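Cyclase (Uncultured organism, PDB 5IBZ) may act as an arylformamidase-like cyclase and binds acetylphosphate in a pocket. Local coordinates at residues L55-D60 and S209-D214; S220-P225 and D248-E253; T227-D232 and L265-N270. All blocks are in the same frame, centred on the assembly; numbering follows the deposited sequence.

Interaction 1 (L55-D60 and S209-D214)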
loop_
_atom_site.group_PDB
_atom_site.type_symbol
_atom_site.label_atom_id
_atom_site.label_comp_id
_atom_site.label_asym_id
_atom_site.label_seq_id
_atom_site.Cartn_x
_atom_site.Cartn_y
_atom_site.Cartn_z
ATOM N N LEU B 55 -2.485 25.705 0.631
ATOM C CA LEU B 55 -1.227 25.697 1.361
ATOM C C LEU B 55 -0.643 24.291 1.425
ATOM O O LEU B 55 0.115 23.967 2.338
ATOM C CB LEU B 55 -1.425 26.265 2.783
ATOM C CG LEU B 55 -2.245 27.562 2.833
ATOM C CD1 LEU B 55 -2.328 28.050 4.278
ATOM C CD2 LEU B 55 -1.641 28.649 1.973
ATOM N N ALA B 56 -0.994 23.464 0.453
ATOM C CA ALA B 56 -0.457 22.110 0.369
ATOM C C ALA B 56 0.658 21.968 -0.656
ATOM O O ALA B 56 0.659 22.631 -1.695
ATOM C CB ALA B 56 -1.571 21.131 0.035
ATOM N N ILE B 57 1.576 21.061 -0.371
ATOM C CA ILE B 57 2.473 20.549 -1.411
ATOM C C ILE B 57 1.753 19.433 -2.167
ATOM O O ILE B 57 0.798 18.829 -1.666
ATOM C CB ILE B 57 3.806 20.027 -0.848
ATOM C CG1 ILE B 57 3.622 18.873 0.140
ATOM C CG2 ILE B 57 4.578 21.156 -0.216
ATOM C CD1 ILE B 57 4.888 18.012 0.288
ATOM N N PRO B 58 2.219 19.142 -3.381
ATOM C CA PRO B 58 1.588 18.025 -4.091
ATOM C C PRO B 58 1.846 16.699 -3.406
ATOM O O PRO B 58 2.987 16.444 -2.958
ATOM C CB PRO B 58 2.233 18.069 -5.482
ATOM C CG PRO B 58 3.472 18.872 -5.325
ATOM C CD PRO B 58 3.218 19.840 -4.191
ATOM N N ILE B 59 0.803 15.877 -3.329
ATOM C CA ILE B 59 0.938 14.496 -2.871
ATOM C C ILE B 59 1.430 13.662 -4.043
ATOM O O ILE B 59 0.670 13.350 -4.968
ATOM C CB ILE B 59 -0.367 13.934 -2.339
ATOM C CG1 ILE B 59 -0.847 14.774 -1.140
ATOM C CG2 ILE B 59 -0.200 12.461 -1.950
ATOM C CD1 ILE B 59 -2.117 14.325 -0.502
ATOM N N ASP B 60 2.703 13.311 -3.979
ATOM C CA ASP B 60 3.361 12.519 -4.995
ATOM C C ASP B 60 4.625 11.950 -4.356
ATOM O O ASP B 60 4.809 12.086 -3.138
ATOM C CB ASP B 60 3.647 13.331 -6.274
ATOM C CG ASP B 60 4.592 14.516 -6.061
ATOM O OD1 ASP B 60 5.466 14.464 -5.174
ATOM O OD2 ASP B 60 4.449 15.511 -6.810
ATOM N N SER B 209 13.122 25.253 -0.789
ATOM C CA SER B 209 14.447 24.862 -1.259
ATOM C C SER B 209 14.534 23.392 -1.678
ATOM O O SER B 209 15.542 22.974 -2.230
ATOM C CB SER B 209 15.502 25.148 -0.176
ATOM O OG SER B 209 15.415 24.263 0.947
ATOM N N TRP B 210 13.479 22.619 -1.458
ATOM C CA TRP B 210 13.559 21.169 -1.641
ATOM C C TRP B 210 13.530 20.709 -3.096
ATOM O O TRP B 210 14.313 19.844 -3.510
ATOM C CB TRP B 210 12.400 20.500 -0.890
ATOM C CG TRP B 210 12.182 19.062 -1.272
ATOM C CD1 TRP B 210 11.298 18.572 -2.197
ATOM C CD2 TRP B 210 12.863 17.927 -0.736
ATOM N NE1 TRP B 210 11.392 17.209 -2.265
ATOM C CE2 TRP B 210 12.340 16.787 -1.374
ATOM C CE3 TRP B 210 13.866 17.765 0.220
ATOM C CZ2 TRP B 210 12.794 15.509 -1.093
ATOM C CZ3 TRP B 210 14.309 16.503 0.498
ATOM C CH2 TRP B 210 13.769 15.386 -0.154
ATOM N N TYR B 211 12.601 21.245 -3.873
ATOM C CA TYR B 211 12.267 20.615 -5.155
ATOM C C TYR B 211 13.364 20.719 -6.218
ATOM O O TYR B 211 13.469 19.836 -7.074
ATOM C CB TYR B 211 10.941 21.188 -5.649
ATOM C CG TYR B 211 9.785 20.621 -4.862
ATOM C CD1 TYR B 211 9.277 19.365 -5.163
ATOM C CD2 TYR B 211 9.251 21.302 -3.776
ATOM C CE1 TYR B 211 8.234 18.819 -4.434
ATOM C CE2 TYR B 211 8.201 20.756 -3.031
ATOM C CZ TYR B 211 7.701 19.515 -3.376
ATOM O OH TYR B 211 6.658 18.939 -2.652
ATOM N N ASP B 212 14.233 21.716 -6.118
ATOM C CA ASP B 212 15.355 21.785 -7.046
ATOM C C ASP B 212 16.520 20.855 -6.702
ATOM O O ASP B 212 17.416 20.686 -7.520
ATOM C CB ASP B 212 15.886 23.209 -7.128
ATOM C CG ASP B 212 14.918 24.155 -7.811
ATOM O OD1 ASP B 212 14.060 23.669 -8.584
ATOM O OD2 ASP B 212 15.042 25.378 -7.589
ATOM N N LEU B 213 16.527 20.271 -5.507
ATOM C CA LEU B 213 17.620 19.380 -5.095
ATOM C C LEU B 213 17.676 18.074 -5.899
ATOM O O LEU B 213 16.638 17.470 -6.199
ATOM C CB LEU B 213 17.496 19.039 -3.606
ATOM C CG LEU B 213 17.567 20.225 -2.647
ATOM C CD1 LEU B 213 17.231 19.816 -1.238
ATOM C CD2 LEU B 213 18.959 20.869 -2.710
ATOM N N ASP B 214 18.896 17.644 -6.223
ATOM C CA ASP B 214 19.148 16.333 -6.834
ATOM C C ASP B 214 19.161 15.257 -5.733
ATOM O O ASP B 214 18.996 15.562 -4.570
ATOM C CB ASP B 214 20.478 16.324 -7.590
ATOM C CG ASP B 214 21.643 15.862 -6.710
ATOM O OD1 ASP B 214 21.880 16.590 -5.713
ATOM O OD2 ASP B 214 22.282 14.783 -6.998
HETATM O O HOH W 1 5.598 16.626 -3.432
#

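Interaction 2 (S220-P225 and D248-E253)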
loop_
_atom_site.group_PDB
_atom_site.type_symbol
_atom_site.label_atom_id
_atom_site.label_comp_id
_atom_site.label_asym_id
_atom_site.label_seq_id
_atom_site.Cartn_x
_atom_site.Cartn_y
_atom_site.Cartn_z
ATOM N N SER B 220 21.294 14.951 1.805
ATOM C CA SER B 220 21.944 15.903 2.715
ATOM C C SER B 220 20.925 16.751 3.482
ATOM O O SER B 220 21.153 17.128 4.631
ATOM C CB SER B 220 22.906 16.815 1.944
ATOM O OG SER B 220 23.938 16.067 1.331
ATOM N N PHE B 221 19.807 17.061 2.832
ATOM C CA PHE B 221 18.768 17.928 3.376
ATOM C C PHE B 221 18.353 17.465 4.769
ATOM O O PHE B 221 18.141 18.274 5.681
ATOM C CB PHE B 221 17.570 17.922 2.418
ATOM C CG PHE B 221 16.404 18.827 2.807
ATOM C CD1 PHE B 221 16.300 20.120 2.304
ATOM C CD2 PHE B 221 15.363 18.343 3.569
ATOM C CE1 PHE B 221 15.193 20.933 2.625
ATOM C CE2 PHE B 221 14.271 19.140 3.890
ATOM C CZ PHE B 221 14.185 20.431 3.415
ATOM N N PHE B 222 18.239 16.155 4.937
ATOM C CA PHE B 222 17.742 15.631 6.209
ATOM C C PHE B 222 18.834 15.313 7.219
ATOM O O PHE B 222 18.535 15.016 8.373
ATOM C CB PHE B 222 16.882 14.408 5.944
ATOM C CG PHE B 222 15.522 14.768 5.423
ATOM C CD1 PHE B 222 14.601 15.364 6.263
ATOM C CD2 PHE B 222 15.186 14.569 4.104
ATOM C CE1 PHE B 222 13.356 15.733 5.803
ATOM C CE2 PHE B 222 13.917 14.937 3.634
ATOM C CZ PHE B 222 13.015 15.512 4.492
ATOM N N LEU B 223 20.089 15.415 6.801
ATOM C CA LEU B 223 21.224 15.149 7.677
ATOM C C LEU B 223 21.730 16.396 8.388
ATOM O O LEU B 223 22.523 16.303 9.315
ATOM C CB LEU B 223 22.379 14.537 6.881
ATOM C CG LEU B 223 22.088 13.176 6.240
ATOM C CD1 LEU B 223 23.223 12.748 5.335
ATOM C CD2 LEU B 223 21.838 12.131 7.302
ATOM N N ASN B 224 21.311 17.564 7.936
ATOM C CA ASN B 224 21.873 18.766 8.494
ATOM C C ASN B 224 20.801 19.562 9.244
ATOM O O ASN B 224 19.632 19.224 9.202
ATOM C CB ASN B 224 22.568 19.547 7.380
ATOM C CG ASN B 224 23.877 18.873 6.943
ATOM O OD1 ASN B 224 24.923 19.069 7.569
ATOM N ND2 ASN B 224 23.815 18.054 5.893
ATOM N N PRO B 225 21.228 20.559 10.025
ATOM C CA PRO B 225 20.246 21.288 10.835
ATOM C C PRO B 225 19.161 21.944 10.000
ATOM O O PRO B 225 19.418 22.312 8.861
ATOM C CB PRO B 225 21.078 22.365 11.535
ATOM C CG PRO B 225 22.453 21.889 11.477
ATOM C CD PRO B 225 22.582 21.082 10.214
ATOM N N ASP B 248 6.026 25.686 7.134
ATOM C CA ASP B 248 6.534 25.180 5.869
ATOM C C ASP B 248 7.937 24.568 6.026
ATOM O O ASP B 248 8.780 24.646 5.126
ATOM C CB ASP B 248 6.563 26.303 4.841
ATOM C CG ASP B 248 7.534 27.388 5.212
ATOM O OD1 ASP B 248 7.981 27.363 6.382
ATOM O OD2 ASP B 248 7.847 28.258 4.347
ATOM N N ASN B 249 8.186 23.949 7.174
ATOM C CA ASN B 249 9.362 23.093 7.334
ATOM C C ASN B 249 8.861 21.670 7.590
ATOM O O ASN B 249 7.665 21.379 7.383
ATOM C CB ASN B 249 10.298 23.611 8.431
ATOM C CG ASN B 249 9.636 23.700 9.781
ATOM O OD1 ASN B 249 8.546 23.166 9.983
ATOM N ND2 ASN B 249 10.311 24.361 10.734
ATOM N N ILE B 250 9.736 20.761 8.008
ATOM C CA ILE B 250 9.356 19.359 8.119
ATOM C C ILE B 250 9.045 18.974 9.567
ATOM O O ILE B 250 8.197 18.117 9.818
ATOM C CB ILE B 250 10.462 18.409 7.580
ATOM C CG1 ILE B 250 11.059 18.936 6.274
ATOM C CG2 ILE B 250 9.898 17.025 7.400
ATOM C CD1 ILE B 250 10.072 19.193 5.144
ATOM N N ALA B 251 9.705 19.626 10.521
ATOM C CA ALA B 251 9.592 19.244 11.929
ATOM C C ALA B 251 9.006 20.304 12.867
ATOM O O ALA B 251 8.980 20.085 14.076
ATOM C CB ALA B 251 10.956 18.851 12.438
ATOM N N LEU B 252 8.604 21.447 12.315
ATOM C CA LEU B 252 8.142 22.640 13.059
ATOM C C LEU B 252 9.211 23.259 13.949
ATOM O O LEU B 252 9.617 24.401 13.725
ATOM C CB LEU B 252 6.899 22.340 13.913
ATOM C CG LEU B 252 6.417 23.590 14.682
ATOM C CD1 LEU B 252 6.161 24.772 13.762
ATOM C CD2 LEU B 252 5.166 23.269 15.495
ATOM N N GLU B 253 9.682 22.523 14.946
ATOM C CA GLU B 253 10.759 23.063 15.761
ATOM C C GLU B 253 12.098 22.914 15.060
ATOM O O GLU B 253 12.258 22.101 14.140
ATOM C CB GLU B 253 10.788 22.408 17.140
ATOM C CG GLU B 253 11.311 21.020 17.216
ATOM C CD GLU B 253 11.237 20.475 18.667
ATOM O OE1 GLU B 253 11.993 20.928 19.558
ATOM O OE2 GLU B 253 10.372 19.618 18.887
#

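Interaction 3 (T227-D232 and L265-N270). With UVW (acetylphosphate), chain F.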
loop_
_atom_site.group_PDB
_atom_site.type_symbol
_atom_site.label_atom_id
_atom_site.label_comp_id
_atom_site.label_asym_id
_atom_site.label_seq_id
_atom_site.Cartn_x
_atom_site.Cartn_y
_atom_site.Cartn_z
ATOM N N THR B 227 15.949 24.917 10.106
ATOM C CA THR B 227 15.334 26.049 10.795
ATOM C C THR B 227 13.946 25.711 11.347
ATOM O O THR B 227 13.186 24.959 10.745
ATOM C CB THR B 227 15.225 27.278 9.858
ATOM O OG1 THR B 227 14.691 28.399 10.579
ATOM C CG2 THR B 227 14.337 27.000 8.669
ATOM N N GLY B 228 13.618 26.255 12.511
ATOM C CA GLY B 228 12.271 26.102 13.052
ATOM C C GLY B 228 12.156 26.821 14.384
ATOM O O GLY B 228 13.098 27.508 14.804
ATOM N N ILE B 229 11.012 26.676 15.043
ATOM C CA ILE B 229 10.803 27.369 16.307
ATOM C C ILE B 229 11.573 26.727 17.457
ATOM O O ILE B 229 11.836 25.525 17.481
ATOM C CB ILE B 229 9.295 27.484 16.670
ATOM C CG1 ILE B 229 8.621 26.115 16.821
ATOM C CG2 ILE B 229 8.611 28.365 15.631
ATOM C CD1 ILE B 229 7.185 26.185 17.374
ATOM N N GLY B 230 11.977 27.581 18.398
ATOM C CA GLY B 230 12.721 27.153 19.567
ATOM C C GLY B 230 11.885 27.074 20.829
ATOM O O GLY B 230 10.697 27.369 20.832
ATOM N N SER B 231 12.530 26.662 21.912
ATOM C CA SER B 231 11.818 26.382 23.152
ATOM C C SER B 231 11.119 27.609 23.754
ATOM O O SER B 231 10.099 27.452 24.424
ATOM C CB SER B 231 12.768 25.784 24.186
ATOM O OG SER B 231 13.789 26.707 24.495
ATOM N N ASP B 232 11.632 28.820 23.546
ATOM C CA ASP B 232 11.007 29.968 24.206
ATOM C C ASP B 232 9.766 30.456 23.455
ATOM O O ASP B 232 9.110 31.401 23.894
ATOM C CB ASP B 232 12.041 31.103 24.447
ATOM C CG ASP B 232 12.166 32.102 23.305
ATOM O OD1 ASP B 232 11.767 31.827 22.156
ATOM O OD2 ASP B 232 12.717 33.190 23.584
ATOM N N LEU B 265 14.014 17.301 21.123
ATOM C CA LEU B 265 12.749 17.805 20.574
ATOM C C LEU B 265 11.729 18.215 21.627
ATOM O O LEU B 265 10.563 17.763 21.600
ATOM C CB LEU B 265 12.125 16.763 19.668
ATOM C CG LEU B 265 12.903 16.329 18.435
ATOM C CD1 LEU B 265 12.054 15.354 17.629
ATOM C CD2 LEU B 265 13.307 17.527 17.583
ATOM N N PRO B 266 12.143 19.108 22.530
ATOM C CA PRO B 266 11.292 19.529 23.632
ATOM C C PRO B 266 10.009 20.212 23.157
ATOM O O PRO B 266 8.989 20.073 23.834
ATOM C CB PRO B 266 12.181 20.495 24.410
ATOM C CG PRO B 266 13.201 20.971 23.423
ATOM C CD PRO B 266 13.452 19.797 22.550
ATOM N N VAL B 267 10.037 20.922 22.026
ATOM C CA VAL B 267 8.833 21.649 21.589
ATOM C C VAL B 267 7.713 20.669 21.216
ATOM O O VAL B 267 6.549 20.901 21.539
ATOM C CB VAL B 267 9.133 22.601 20.410
ATOM C CG1 VAL B 267 7.859 23.281 19.918
ATOM C CG2 VAL B 267 10.178 23.641 20.831
ATOM N N HIS B 268 8.046 19.578 20.529
ATOM C CA HIS B 268 7.055 18.546 20.231
ATOM C C HIS B 268 6.360 18.069 21.496
ATOM O O HIS B 268 5.134 17.979 21.571
ATOM C CB HIS B 268 7.711 17.339 19.574
ATOM C CG HIS B 268 7.859 17.468 18.099
ATOM N ND1 HIS B 268 8.855 18.223 17.521
ATOM C CD2 HIS B 268 7.139 16.946 17.082
ATOM C CE1 HIS B 268 8.742 18.157 16.209
ATOM N NE2 HIS B 268 7.708 17.388 15.916
ATOM N N GLY B 269 7.167 17.746 22.490
ATOM C CA GLY B 269 6.653 17.243 23.747
ATOM C C GLY B 269 5.786 18.261 24.447
ATOM O O GLY B 269 4.680 17.947 24.910
ATOM N N ASN B 270 6.280 19.491 24.555
ATOM C CA ASN B 270 5.534 20.522 25.262
ATOM C C ASN B 270 4.237 20.865 24.522
ATOM O O ASN B 270 3.197 21.010 25.150
ATOM C CB ASN B 270 6.372 21.794 25.442
ATOM C CG ASN B 270 7.508 21.633 26.453
ATOM O OD1 ASN B 270 8.536 22.291 26.334
ATOM N ND2 ASN B 270 7.317 20.792 27.450
HETATM C C1 UVW F . 10.053 13.877 13.104
HETATM O O1 UVW F . 9.646 12.879 12.614
HETATM C C1M UVW F . 11.528 14.001 13.476
HETATM O O2 UVW F . 9.203 14.959 13.351
HETATM P P UVW F . 7.574 14.899 13.135
HETATM O O1P UVW F . 6.989 13.649 13.749
HETATM O O2P UVW F . 7.027 16.136 13.811
HETATM O O3P UVW F . 7.207 14.929 11.674
#

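Interaction 1 (L55-D60 and S209-D214)
The backbones at I57 and Y211 stay well apart, their CA atoms 10.5 Å from each other, and a type I beta turn from W210 to L213 presents the tyrosine across the gap. Y211 bridges that gap with its full length, and its phenolic oxygen does the touching. With CG anti to the carbonyl carbon (chi1 -75°), the ring is directed at the 55-60 loop. I57 receives the oxygen against its branch: CB lies 3.5 Å from Y211 OH, while CG1 stands between the backbone N and the carbonyl carbon (chi1 60°) and the extended chain beyond it brings CD1 to 3.6 Å from the same oxygen. P58 and Y211 point at each other from opposite directions, with P58 CD 3.9 Å from Y211 OH.

Both segments are loops following strands of the mixed sheet at the core of the cyclase fold, 52-54 for one and 199-203 for the other, so the contact joins two loops rather than neighbouring strands. Its polar part runs through one water, which lies in the plane of the Y211 ring at its edge. Y211 OH donates to this water at 2.7 Å, and the water in turn donates to P58 O and to D60 OD1, at 2.8 Å for the carboxylate oxygen. W210 backs the ring, its CD1 lying 3.5 Å above the centre of one Y211 face. The same loop also packs on a neighbouring subunit, P58 and D60 meeting P310 there.

Interaction 2 (S220-P225 and D248-E253)
One methylene group, I250 CG1, serves two phenyl rings at once, standing 4.0 Å from F221 CE2 and equally 4.0 Å from F222 CE1. The rings belong to the last turn of helix 215-223, whereas I250 sits in the loop that follows strand 244-247 of the central sheet, a loop shaped by an Asx motif at N249. The two approaches differ. I250 CG1 comes to the edge of F221, near the plane of the ring, and the side chains cross obliquely; against F222 the isoleucine runs at about a right angle and adds its CG2 to the same CE1. The torsions separate the neighbouring phenylalanines: F221 has CG anti to the backbone N (chi1 -178°), while F222 turns its CG anti to the carbonyl carbon. As a result the edge of F221 is directed at the face of F222, with F221 CD2 3.6 Å above the ring centre. I250 also touches the bound acetylphosphate, so the aromatic pair backs a residue of the ligand pocket. Past the helix, N224 ND2 returns to S220 O at 3.1 Å, opposite in face to the backbone donor L223 N.

In the loop, L252 has a positive phi of 63°, and the N249 amide spans the bend with both ends. N249 OD1 accepts from L252 N at 2.9 Å, and N249 ND2 gives a straighter bond, 165° at hydrogen, to L252 O from above the carbonyl plane.

Interaction 3 (T227-D232 and L265-N270)
V267 turns its two methyl groups to different parts of the 227-232 segment, and the contact is built on that division. CG1, anti to the backbone N at a chi1 of 177°, meets the end of I229, where CD1 lies 3.9 Å from V267 CG1; the two side chains cross at about a right angle. I229 reaches this position although its CB does not point straight at the helix: CG1 stands between the backbone N and the carbonyl carbon, and the chain then extends to carry CD1 onto the valine. The second methyl, V267 CG2, rests on main chain instead, 3.8 Å from G230 O and 3.9 Å from S231 CA. At G230 there is only backbone for the methyl to meet, and the oxygen it touches is already hydrogen-bonded to T233 OG1.

The next residue of the helix binds the ligand. H268 is directed into the pocket, and acetylphosphate O2P lies in the plane of the imidazole at its edge, accepting a short hydrogen bond from H268 NE2 at 2.5 Å with 153° at hydrogen. H119 NE2 and R69 NH1 are also hydrogen-bonded to the acetylphosphate. On the other side of the ring, H268 ND1 is hydrogen-bonded to E253, whose second carboxylate oxygen takes V267 N; one glutamate thus helps set the rotation of the imidazole and holds a backbone N-H of the first turn.

Helix 266-275 thereby packs on the end of the short strand 228-229, with V234 and I237 of helix 233-239 flanking V267 and I229, and with I279 and E281 of strand 278-281 against H268.

Followed from the N terminus, interaction 1 comes first and closes a long loop of 148 residues, bringing the chain after strand 52-54 to the turn before helix 215-223. Interaction 2 opens only afterwards, on that helix, so the two are in series, yet they touch in space where W210 packs on F221 and F222. Interactions 2 and 3 cross: 227-232 departs before 248-253 arrives, and 265-270 returns last. The two also touch directly, N249 ND2 reaching T227 O in a probable hydrogen bond. Joining helix 215-223, the loop after strand 244-247, strand 228-229 and helix 266-275, they reach the acetylphosphate pocket, whereas interaction 1 lies farther from it.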